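Local coordinates for protein epidermin leader peptide processing serine protease EpiP (Staphylococcus aureus subsp. aureus, PDB 3QFH) that probably cleaves the leader peptide from the precursor of the lantibiotic epidermin, acting as a subtilisin-like serine endopeptidase, at residues Lys149-Leu154 with Ser217-Gln222; Val171-Arg174 with Gly178-Val181; Ile192-Asn197 with Leu393-Asp398; Thr201-Phe206 with Ala224-Gln229; Lys262-Ala267 with Ser272-Ala277. All coordinates share one frame; numbering follows the deposited sequence.

Contact 1 (Lys149-Leu154 with Ser217-Gln222)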
# COMPACT_ATOMS: atom_id res chain seq x y z
N LYS A 149 3.81 13.92 -4.14
CA LYS A 149 2.91 14.87 -3.50
C LYS A 149 2.50 14.52 -2.08
O LYS A 149 2.48 13.36 -1.68
CB LYS A 149 1.67 15.04 -4.36
CG LYS A 149 1.98 15.54 -5.76
CD LYS A 149 0.74 15.61 -6.63
CE LYS A 149 1.07 16.08 -8.06
NZ LYS A 149 2.01 15.17 -8.82
N ASN A 150 2.17 15.56 -1.32
CA ASN A 150 1.69 15.43 0.05
C ASN A 150 0.17 15.51 0.07
O ASN A 150 -0.38 16.48 -0.38
CB ASN A 150 2.23 16.58 0.90
CG ASN A 150 1.71 16.55 2.33
OD1 ASN A 150 1.37 15.51 2.87
ND2 ASN A 150 1.68 17.71 2.96
N LEU A 151 -0.49 14.50 0.64
CA LEU A 151 -1.97 14.51 0.76
C LEU A 151 -2.44 14.82 2.19
O LEU A 151 -3.64 14.88 2.45
CB LEU A 151 -2.57 13.18 0.27
CG LEU A 151 -2.65 13.00 -1.25
CD1 LEU A 151 -3.62 14.01 -1.87
CD2 LEU A 151 -1.28 13.10 -1.94
N VAL A 152 -1.49 15.00 3.11
CA VAL A 152 -1.83 15.33 4.50
C VAL A 152 -2.30 16.79 4.51
O VAL A 152 -1.60 17.68 4.02
CB VAL A 152 -0.65 15.13 5.44
CG1 VAL A 152 -1.04 15.49 6.87
CG2 VAL A 152 -0.14 13.68 5.36
N PRO A 153 -3.52 17.05 5.03
CA PRO A 153 -4.03 18.42 4.99
C PRO A 153 -3.42 19.34 6.04
O PRO A 153 -2.73 18.89 6.93
CB PRO A 153 -5.54 18.24 5.23
CG PRO A 153 -5.62 17.02 6.09
CD PRO A 153 -4.49 16.11 5.60
N LEU A 154 -3.67 20.64 5.88
CA LEU A 154 -3.25 21.63 6.86
C LEU A 154 -3.78 21.17 8.22
O LEU A 154 -4.95 20.79 8.35
CB LEU A 154 -3.79 23.01 6.48
CG LEU A 154 -3.57 24.19 7.45
CD1 LEU A 154 -2.10 24.48 7.69
CD2 LEU A 154 -4.28 25.45 6.93
N SER A 217 -7.37 7.38 -0.17
CA SER A 217 -8.20 7.34 -1.36
C SER A 217 -7.82 8.46 -2.30
O SER A 217 -7.69 8.24 -3.49
CB SER A 217 -9.68 7.40 -1.00
OG SER A 217 -10.03 6.27 -0.21
N LYS A 218 -7.61 9.66 -1.77
CA LYS A 218 -7.23 10.78 -2.63
C LYS A 218 -5.84 10.54 -3.22
O LYS A 218 -5.57 10.91 -4.35
CB LYS A 218 -7.31 12.09 -1.87
CG LYS A 218 -7.20 13.30 -2.76
CD LYS A 218 -7.35 14.58 -1.95
CE LYS A 218 -7.35 15.81 -2.84
NZ LYS A 218 -7.54 17.03 -2.03
N ALA A 219 -4.95 9.91 -2.45
CA ALA A 219 -3.61 9.60 -2.93
C ALA A 219 -3.66 8.60 -4.09
O ALA A 219 -2.88 8.71 -5.05
CB ALA A 219 -2.70 9.08 -1.77
N ILE A 220 -4.58 7.64 -4.02
CA ILE A 220 -4.73 6.66 -5.10
C ILE A 220 -5.21 7.37 -6.37
O ILE A 220 -4.69 7.13 -7.45
CB ILE A 220 -5.72 5.56 -4.72
CG1 ILE A 220 -5.13 4.74 -3.57
CG2 ILE A 220 -6.01 4.65 -5.93
CD1 ILE A 220 -6.04 3.70 -3.06
N VAL A 221 -6.19 8.25 -6.22
CA VAL A 221 -6.67 9.03 -7.36
C VAL A 221 -5.56 9.94 -7.93
O VAL A 221 -5.41 10.06 -9.16
CB VAL A 221 -7.91 9.89 -6.94
CG1 VAL A 221 -8.25 10.90 -8.01
CG2 VAL A 221 -9.12 8.97 -6.65
N GLN A 222 -4.80 10.56 -7.05
CA GLN A 222 -3.73 11.44 -7.50
C GLN A 222 -2.66 10.67 -8.29
O GLN A 222 -2.22 11.11 -9.36
CB GLN A 222 -3.07 12.14 -6.31
CG GLN A 222 -2.04 13.16 -6.73
CD GLN A 222 -2.66 14.29 -7.50
OE1 GLN A 222 -3.58 14.96 -7.01
NE2 GLN A 222 -2.18 14.51 -8.72
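K149, on edge strand 149-150 of the parallel sheet, and L151, just beyond its end, reach onto helix 213-225, and each meets a different part of its surface. L151 stands over A219: its branch carbon CG lies 3.9 Å from A219 CA and 4.0 Å from A219 CB, an approach that the single methyl of alanine allows. The CD1 methyl of L151 turns along the helix to K218, where it is 3.8 Å from K218 CG. There the leucine and the lysine chain meet at a slant, and the lysine offers methylenes alone, since its extended chain carries NZ away toward strand 43-48, where its charge makes a cation-pi contact with Y46. K149 and Q222 run across each other at about a right angle. K149 CD sits 3.7 Å from Q222 CG, and K149 CE comes equally close to Q222 NE2, at 3.7 Å. The K149 chain is straight until its last torsion (chi4 62°), which bends NZ toward D226, its salt-bridge partner; Q222 NE2 donates to the other carboxylate oxygen of D226. At the strand's last residue, N150 OD1 accepts from V152 N at 2.9 Å, an Asx turn that bends the chain. No hydrogen bond joins the two segments directly. Long chains with polar ends suit this partly exposed border, because their carbon stems can pack while their tips reach elsewhere: the helix is held here by dispersion contacts, and the lysine and glutamine converge on one shared aspartate, whose negative charge is probably stabilised by both.

Contact 2 (Val171-Arg174 with Gly178-Val181)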
# COMPACT_ATOMS: atom_id res chain seq x y z
N VAL A 171 7.06 15.97 1.07
CA VAL A 171 6.89 14.54 1.28
C VAL A 171 7.96 13.94 2.17
O VAL A 171 8.18 12.74 2.13
CB VAL A 171 6.80 13.74 -0.04
CG1 VAL A 171 5.54 14.19 -0.83
CG2 VAL A 171 8.07 13.85 -0.87
N ASN A 172 8.63 14.78 2.97
CA ASN A 172 9.63 14.29 3.92
C ASN A 172 8.98 13.25 4.83
O ASN A 172 7.82 13.40 5.23
CB ASN A 172 10.23 15.42 4.76
CG ASN A 172 11.19 16.30 3.96
OD1 ASN A 172 11.36 16.12 2.76
ND2 ASN A 172 11.81 17.26 4.65
N ASP A 173 9.73 12.19 5.15
CA ASP A 173 9.25 11.12 6.00
C ASP A 173 9.49 11.47 7.46
O ASP A 173 10.63 11.71 7.85
CB ASP A 173 10.03 9.86 5.64
CG ASP A 173 9.45 8.59 6.22
OD1 ASP A 173 8.43 8.62 6.92
OD2 ASP A 173 10.04 7.52 5.96
N ARG A 174 8.44 11.51 8.26
CA ARG A 174 8.57 11.75 9.69
C ARG A 174 8.69 10.44 10.45
O ARG A 174 9.39 10.37 11.45
CB ARG A 174 7.36 12.50 10.26
CG ARG A 174 7.28 14.01 10.02
CD ARG A 174 7.03 14.37 8.57
NE ARG A 174 6.55 15.74 8.43
CZ ARG A 174 6.54 16.45 7.29
NH1 ARG A 174 6.08 17.69 7.30
NH2 ARG A 174 7.03 15.94 6.16
N GLY A 178 7.91 4.81 5.00
CA GLY A 178 7.92 5.06 3.55
C GLY A 178 9.31 4.91 2.95
O GLY A 178 9.47 4.40 1.85
N THR A 179 10.32 5.34 3.70
CA THR A 179 11.69 5.21 3.24
C THR A 179 12.10 3.74 3.09
O THR A 179 12.81 3.38 2.16
CB THR A 179 12.66 5.96 4.16
OG1 THR A 179 12.31 7.36 4.13
CG2 THR A 179 14.09 5.78 3.68
N MET A 180 11.62 2.89 4.00
CA MET A 180 11.95 1.46 3.96
C MET A 180 11.29 0.79 2.76
O MET A 180 11.88 -0.05 2.10
CB MET A 180 11.46 0.79 5.24
CG MET A 180 12.06 1.35 6.52
SD MET A 180 11.40 0.52 7.96
CE MET A 180 11.78 1.64 9.31
N VAL A 181 10.05 1.20 2.49
CA VAL A 181 9.30 0.67 1.39
C VAL A 181 9.94 1.09 0.07
O VAL A 181 10.09 0.28 -0.83
CB VAL A 181 7.80 1.10 1.46
CG1 VAL A 181 7.09 0.81 0.15
CG2 VAL A 181 7.08 0.40 2.64
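D173 and T179 meet through a single carboxylate oxygen, D173 OD2, which accepts two bonds from the threonine. T179 OG1 donates at 2.9 Å into the anti lone pair of D173 OD2, the one directed away from the other oxygen. The backbone N of T179 donates to D173 OD2 at 3.2 Å with an N-H...O angle of 152°, but comes from above the carboxylate plane, 38° out of it. Threonine suits the place because its hydroxyl lies beside its own backbone N, and both donors can therefore converge on one acceptor. D173 reaches them with CG anti to its backbone N (chi1 -168°), which extends the carboxylate toward the first turn of helix 177-186. G178 brings its backbone close to the same oxygen without a side chain in between. One shell out, D173 OD1 is held by T131 OG1 and by the backbone N of G176, so both oxygens of this buried group are engaged and its rotation is fixed. T131 OG1 also accepts from G178 N, while T179 OG1 accepts from M134 N. A buried carboxylate gathered by amides at a helix N terminus is probably stabilised as the anion by the helix dipole. H177 of this helix and D130 of strand 126-130 fit, with S383, the pattern of a subtilase catalytic triad. The loop after strand 149-150 is thus pinned to the start of helix 177-186, which packs through V181 on I128 and D130 of strand 126-130 and through M180 on strand 376-379.

Contact 3 (Ile192-Asn197 with Leu393-Asp398)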
# COMPACT_ATOMS: atom_id res chain seq x y z
N ILE A 192 20.18 -2.59 -3.41
CA ILE A 192 19.50 -2.64 -4.71
C ILE A 192 18.03 -3.09 -4.56
O ILE A 192 17.76 -4.11 -3.95
CB ILE A 192 20.17 -3.64 -5.67
CG1 ILE A 192 21.69 -3.45 -5.70
CG2 ILE A 192 19.54 -3.53 -7.04
CD1 ILE A 192 22.13 -2.11 -6.16
N GLY A 193 17.11 -2.31 -5.09
CA GLY A 193 15.69 -2.69 -5.07
C GLY A 193 15.33 -3.59 -6.24
O GLY A 193 16.21 -4.00 -7.02
N VAL A 194 14.05 -3.90 -6.39
CA VAL A 194 13.61 -4.79 -7.46
C VAL A 194 13.71 -4.12 -8.81
O VAL A 194 14.09 -4.75 -9.77
CB VAL A 194 12.15 -5.31 -7.21
CG1 VAL A 194 11.64 -6.19 -8.39
CG2 VAL A 194 12.10 -6.09 -5.91
N ALA A 195 13.42 -2.82 -8.85
CA ALA A 195 13.39 -2.05 -10.08
C ALA A 195 14.32 -0.84 -9.96
O ALA A 195 13.85 0.29 -9.85
CB ALA A 195 11.91 -1.59 -10.38
N PRO A 196 15.64 -1.07 -10.01
CA PRO A 196 16.64 -0.03 -9.77
C PRO A 196 16.76 1.13 -10.76
O PRO A 196 17.44 2.10 -10.44
CB PRO A 196 17.96 -0.80 -9.71
CG PRO A 196 17.70 -2.08 -10.41
CD PRO A 196 16.26 -2.38 -10.26
N ASN A 197 16.12 1.02 -11.93
CA ASN A 197 16.17 2.09 -12.94
C ASN A 197 14.84 2.82 -13.12
O ASN A 197 14.74 3.74 -13.90
CB ASN A 197 16.64 1.51 -14.27
CG ASN A 197 18.00 0.81 -14.17
OD1 ASN A 197 18.85 1.17 -13.36
ND2 ASN A 197 18.20 -0.21 -15.00
N LEU A 393 6.05 -5.72 -11.30
CA LEU A 393 5.05 -5.31 -12.30
C LEU A 393 5.54 -4.17 -13.18
O LEU A 393 5.21 -4.11 -14.38
CB LEU A 393 3.74 -4.94 -11.63
CG LEU A 393 2.91 -6.11 -11.10
CD1 LEU A 393 1.90 -5.63 -10.09
CD2 LEU A 393 2.23 -6.83 -12.27
N ALA A 394 6.29 -3.24 -12.59
CA ALA A 394 6.85 -2.15 -13.37
C ALA A 394 7.81 -2.72 -14.41
O ALA A 394 7.83 -2.29 -15.58
CB ALA A 394 7.54 -1.11 -12.48
N LEU A 395 8.62 -3.68 -13.99
CA LEU A 395 9.58 -4.33 -14.91
C LEU A 395 8.89 -5.08 -16.04
O LEU A 395 9.33 -5.03 -17.19
CB LEU A 395 10.48 -5.30 -14.15
CG LEU A 395 11.44 -4.72 -13.11
CD1 LEU A 395 12.21 -5.85 -12.43
CD2 LEU A 395 12.39 -3.72 -13.76
N ILE A 396 7.81 -5.78 -15.70
CA ILE A 396 7.05 -6.57 -16.66
C ILE A 396 6.36 -5.67 -17.70
O ILE A 396 6.39 -5.95 -18.90
CB ILE A 396 6.02 -7.46 -15.94
CG1 ILE A 396 6.75 -8.57 -15.18
CG2 ILE A 396 5.03 -8.06 -16.95
CD1 ILE A 396 5.90 -9.24 -14.08
N ILE A 397 5.78 -4.58 -17.24
CA ILE A 397 5.13 -3.62 -18.15
C ILE A 397 6.15 -3.05 -19.15
O ILE A 397 5.88 -2.94 -20.36
CB ILE A 397 4.44 -2.49 -17.36
CG1 ILE A 397 3.24 -3.06 -16.57
CG2 ILE A 397 3.93 -1.40 -18.33
CD1 ILE A 397 2.65 -2.10 -15.48
N ASP A 398 7.33 -2.70 -18.65
CA ASP A 398 8.37 -2.14 -19.53
C ASP A 398 9.01 -3.22 -20.45
O ASP A 398 9.25 -2.99 -21.63
CB ASP A 398 9.43 -1.42 -18.71
CG ASP A 398 8.88 -0.21 -17.97
OD1 ASP A 398 7.74 0.21 -18.28
OD2 ASP A 398 9.57 0.33 -17.06
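With CG anti to its carbonyl carbon (chi1 -65°) and a chi2 of 178°, L395 extends from helix 382-400 and spreads its two methyls toward V194 and A195. V194 answers with CG1 anti to its own backbone N (chi1 176°), which turns that methyl toward the leucine. The branches divide the work. L395 CD1 lies 4.1 Å from V194 CG1, the two side chains meeting at a slant, and it also comes within 3.4 Å of the carbonyl oxygen V194 O. L395 CD2 takes the alanine, 4.0 Å from A195 CB. A forked leucine suits the place because it can touch two successive residues of the loop at once, and alanine's small side chain lets the loop backbone pass close to the helix, with A195 CA 6.6 Å from L395 CA. Helix 435-439 closes in from beyond: V435 touches both V194 and L395, and L439 touches L395. The loop is held in turn by backbone bonds from V194 and A195 to the end of helix 177-186. Across the two segments no hydrogen bond forms, so the chemistry is that of a buried apolar seam, in which dispersion and exclusion of water join the loop before strand 200-204 to the long helix.

Contact 4 (Thr201-Phe206 with Ala224-Gln229)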
# COMPACT_ATOMS: atom_id res chain seq x y z
N THR A 201 7.36 7.62 -7.18
CA THR A 201 6.70 8.83 -6.78
C THR A 201 6.09 8.53 -5.44
O THR A 201 5.36 7.55 -5.29
CB THR A 201 5.57 9.20 -7.76
OG1 THR A 201 6.09 9.23 -9.09
CG2 THR A 201 5.01 10.54 -7.43
N MET A 202 6.38 9.36 -4.45
CA MET A 202 5.86 9.15 -3.11
C MET A 202 4.62 10.00 -2.93
O MET A 202 4.59 11.15 -3.36
CB MET A 202 6.93 9.48 -2.07
CG MET A 202 6.45 9.53 -0.60
SD MET A 202 5.79 7.99 0.04
CE MET A 202 7.16 6.84 -0.16
N TYR A 203 3.59 9.42 -2.33
CA TYR A 203 2.39 10.16 -1.98
C TYR A 203 2.26 10.04 -0.48
O TYR A 203 1.94 8.98 0.05
CB TYR A 203 1.16 9.64 -2.72
CG TYR A 203 1.28 9.93 -4.21
CD1 TYR A 203 0.80 11.11 -4.74
CD2 TYR A 203 1.91 9.03 -5.07
CE1 TYR A 203 0.91 11.39 -6.10
CE2 TYR A 203 2.03 9.30 -6.41
CZ TYR A 203 1.53 10.49 -6.92
OH TYR A 203 1.62 10.77 -8.25
N ARG A 204 2.53 11.15 0.21
CA ARG A 204 2.52 11.15 1.67
C ARG A 204 1.13 11.31 2.25
O ARG A 204 0.44 12.28 1.97
CB ARG A 204 3.47 12.22 2.22
CG ARG A 204 3.56 12.16 3.75
CD ARG A 204 4.72 13.01 4.29
NE ARG A 204 4.47 14.45 4.19
CZ ARG A 204 3.95 15.20 5.15
NH1 ARG A 204 3.57 14.68 6.30
NH2 ARG A 204 3.78 16.50 4.96
N VAL A 205 0.76 10.34 3.07
CA VAL A 205 -0.53 10.28 3.74
C VAL A 205 -0.39 10.17 5.27
O VAL A 205 -1.36 9.91 5.95
CB VAL A 205 -1.39 9.14 3.17
CG1 VAL A 205 -1.60 9.38 1.66
CG2 VAL A 205 -0.74 7.74 3.41
N PHE A 206 0.82 10.37 5.79
CA PHE A 206 1.04 10.40 7.23
C PHE A 206 1.84 11.61 7.61
O PHE A 206 2.80 11.99 6.92
CB PHE A 206 1.85 9.21 7.73
CG PHE A 206 1.10 7.91 7.77
CD1 PHE A 206 0.44 7.53 8.94
CD2 PHE A 206 1.12 7.04 6.69
CE1 PHE A 206 -0.23 6.31 9.00
CE2 PHE A 206 0.46 5.82 6.76
CZ PHE A 206 -0.22 5.46 7.91
N ALA A 224 -2.98 7.80 -9.86
CA ALA A 224 -3.56 7.38 -11.12
C ALA A 224 -3.63 8.55 -12.09
O ALA A 224 -3.38 8.38 -13.29
CB ALA A 224 -4.94 6.77 -10.91
N ASN A 225 -3.97 9.74 -11.60
CA ASN A 225 -4.01 10.92 -12.48
C ASN A 225 -2.63 11.34 -12.96
O ASN A 225 -2.49 11.90 -14.04
CB ASN A 225 -4.71 12.12 -11.82
CG ASN A 225 -6.22 11.97 -11.76
OD1 ASN A 225 -6.81 11.13 -12.45
ND2 ASN A 225 -6.86 12.78 -10.92
N ASP A 226 -1.62 11.10 -12.13
CA ASP A 226 -0.23 11.43 -12.46
C ASP A 226 0.42 10.41 -13.42
O ASP A 226 1.57 10.57 -13.78
CB ASP A 226 0.62 11.56 -11.18
CG ASP A 226 0.32 12.83 -10.38
OD1 ASP A 226 -0.42 13.71 -10.86
OD2 ASP A 226 0.85 12.96 -9.24
N GLY A 227 -0.31 9.37 -13.81
CA GLY A 227 0.20 8.40 -14.78
C GLY A 227 1.08 7.29 -14.22
O GLY A 227 1.80 6.64 -14.98
N ASN A 228 1.04 7.08 -12.91
CA ASN A 228 1.77 5.98 -12.28
C ASN A 228 1.00 4.72 -12.53
O ASN A 228 -0.08 4.54 -11.98
CB ASN A 228 1.86 6.19 -10.77
CG ASN A 228 2.63 7.41 -10.41
OD1 ASN A 228 3.85 7.44 -10.50
ND2 ASN A 228 1.92 8.43 -9.94
N GLN A 229 1.53 3.83 -13.34
CA GLN A 229 0.79 2.61 -13.65
C GLN A 229 0.83 1.54 -12.58
O GLN A 229 0.05 0.60 -12.65
CB GLN A 229 1.21 2.04 -15.01
CG GLN A 229 0.61 2.79 -16.19
CD GLN A 229 0.66 1.98 -17.47
OE1 GLN A 229 1.73 1.72 -18.00
NE2 GLN A 229 -0.50 1.56 -17.95
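Strand 200-204 runs past the place where helix 213-225 ends, and T201 CA and N228 CA, the closest pair, stand 7.9 Å apart. G227 leaves the helix with a positive phi of 83°, a Schellman motif that glycine suits because it tolerates such angles, and the turn presents D226 and N228 to the strand. Y203 points its ring at both. Its hydroxyl OH donates to D226 OD2 over 2.5 Å, near the ring plane and on the anti side of the carboxylate. N228 reaches toward Y203 head-on, its amide 85° from the ring plane, and N228 ND2 gives Y203 OH a weak bond of 2.9 Å; the main partner of that amide nitrogen is the backbone oxygen of A223. The amide's other end is used too, since T201 OG1 donates to N228 OD1 at 3.2 Å. Tyrosine suits the strand here because its long ring spans the gap while its side chain touches A219 and Q222 of the helix. Strand 200-204, helix 213-225 and strand 230-233 form a right-handed beta-alpha-beta crossover that passes over strand 126-130, a connection typical of the subtilisin-like, Rossmann-type alpha/beta fold.

Contact 5 (Lys262-Ala267 with Ser272-Ala277)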
# COMPACT_ATOMS: atom_id res chain seq x y z
N LYS A 262 -13.83 2.79 -4.55
CA LYS A 262 -14.01 3.64 -5.75
C LYS A 262 -12.68 4.21 -6.24
O LYS A 262 -12.47 4.33 -7.43
CB LYS A 262 -15.05 4.76 -5.51
CG LYS A 262 -16.47 4.23 -5.41
CD LYS A 262 -17.48 5.27 -4.88
CE LYS A 262 -17.68 6.45 -5.83
NZ LYS A 262 -18.71 7.42 -5.31
N ALA A 263 -11.78 4.53 -5.32
CA ALA A 263 -10.45 5.02 -5.70
C ALA A 263 -9.71 3.94 -6.52
O ALA A 263 -9.16 4.21 -7.58
CB ALA A 263 -9.64 5.39 -4.46
N ILE A 264 -9.72 2.71 -5.99
CA ILE A 264 -9.11 1.54 -6.65
C ILE A 264 -9.68 1.30 -8.07
O ILE A 264 -8.94 1.08 -9.03
CB ILE A 264 -9.28 0.29 -5.74
CG1 ILE A 264 -8.42 0.45 -4.48
CG2 ILE A 264 -8.89 -1.01 -6.47
CD1 ILE A 264 -8.68 -0.56 -3.40
N ASN A 265 -10.99 1.40 -8.22
CA ASN A 265 -11.63 1.20 -9.52
C ASN A 265 -11.35 2.37 -10.45
O ASN A 265 -11.26 2.20 -11.67
CB ASN A 265 -13.13 0.94 -9.35
CG ASN A 265 -13.42 -0.38 -8.62
OD1 ASN A 265 -12.55 -1.24 -8.50
ND2 ASN A 265 -14.65 -0.55 -8.17
N TYR A 266 -11.19 3.55 -9.87
CA TYR A 266 -10.82 4.73 -10.63
C TYR A 266 -9.41 4.49 -11.20
O TYR A 266 -9.17 4.72 -12.39
CB TYR A 266 -10.86 5.98 -9.75
CG TYR A 266 -10.50 7.27 -10.45
CD1 TYR A 266 -11.47 8.08 -11.02
CD2 TYR A 266 -9.18 7.68 -10.55
CE1 TYR A 266 -11.14 9.27 -11.66
CE2 TYR A 266 -8.83 8.85 -11.18
CZ TYR A 266 -9.81 9.64 -11.73
OH TYR A 266 -9.44 10.80 -12.36
N ALA A 267 -8.49 4.02 -10.36
CA ALA A 267 -7.13 3.73 -10.80
C ALA A 267 -7.16 2.73 -11.93
O ALA A 267 -6.46 2.91 -12.91
CB ALA A 267 -6.24 3.21 -9.66
N SER A 272 -4.04 1.85 -14.15
CA SER A 272 -3.05 1.67 -13.11
C SER A 272 -3.44 0.42 -12.35
O SER A 272 -4.63 0.09 -12.24
CB SER A 272 -3.00 2.83 -12.12
OG SER A 272 -2.55 4.02 -12.74
N ILE A 273 -2.43 -0.30 -11.88
CA ILE A 273 -2.61 -1.50 -11.08
C ILE A 273 -2.36 -1.10 -9.63
O ILE A 273 -1.38 -0.39 -9.34
CB ILE A 273 -1.52 -2.58 -11.44
CG1 ILE A 273 -1.45 -2.83 -12.95
CG2 ILE A 273 -1.76 -3.88 -10.67
CD1 ILE A 273 -0.27 -3.73 -13.36
N VAL A 274 -3.21 -1.59 -8.73
CA VAL A 274 -3.08 -1.34 -7.30
C VAL A 274 -2.60 -2.63 -6.62
O VAL A 274 -3.23 -3.70 -6.75
CB VAL A 274 -4.43 -0.88 -6.69
CG1 VAL A 274 -4.32 -0.79 -5.14
CG2 VAL A 274 -4.88 0.46 -7.27
N VAL A 275 -1.48 -2.53 -5.92
CA VAL A 275 -0.88 -3.64 -5.19
C VAL A 275 -0.98 -3.32 -3.69
O VAL A 275 -0.48 -2.29 -3.23
CB VAL A 275 0.59 -3.81 -5.57
CG1 VAL A 275 1.20 -5.06 -4.87
CG2 VAL A 275 0.73 -3.89 -7.10
N ALA A 276 -1.57 -4.22 -2.94
CA ALA A 276 -1.83 -3.99 -1.55
C ALA A 276 -1.22 -5.07 -0.68
O ALA A 276 -1.20 -6.25 -1.03
CB ALA A 276 -3.35 -3.95 -1.34
N ALA A 277 -0.76 -4.66 0.48
CA ALA A 277 -0.19 -5.59 1.45
C ALA A 277 -1.28 -6.32 2.20
O ALA A 277 -2.27 -5.72 2.61
CB ALA A 277 0.68 -4.84 2.46
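Helix 254-269 approaches its end alongside the start of strand 273-277, the two backbones closing from 6.7 Å between I264 CA and V274 CA to 5.1 Å between A267 CA and S272 CA. At the narrow end A267 O accepts from S272 N over 2.9 Å, at an N-H...O angle of 158°. This bond spans the short turn between helix and strand. A267 CB also packs 3.9 Å from V274 CG2 and 4.1 Å from S272 CB; alanine's single methyl suits the close backbones. V274 places CG1 anti to its backbone N (chi1 173°), which leaves CG2 facing the alanine, while V274 CG1 meets I264 CG1 one helical turn earlier at 4.3 Å. A beta-branched valine thus fills both sides of its own CB, a shape at home in a strand that must present apolar surface to a helix. The connection is the helix-to-strand half of a beta-alpha-beta unit in the parallel sheet of the subtilase fold, strand 230-233 lying next to 273-277. That neighbour adds I231, which touches both A267 and S272, and I233, which touches V274. Serine suits position 272, since its small hydroxyl, beside its own backbone N, bonds the backbone oxygen of N228, in the loop leading to strand 230-233. A224 of helix 213-225 also touches A267.

Following the chain, strand 149-150 opens contact 1, which closes only at helix 213-225. Nested inside that loop is contact 2, a short closure between residues 171-174 and 178-181. Contact 3 opens next, at residues 192-197, and closes last, at 393-398; its segments alternate with those of contact 1, so the two cross. Contact 4 also crosses contact 1, joining strand 200-204 to the end of the helix that contact 1 uses, and it nests within contact 3, as does contact 5, which follows it. Contacts 1, 4 and 5 tie helices to the parallel sheet, while contact 3 brings in the late helix 382-400, whose L393 packs on I273 and V275 of contact 5.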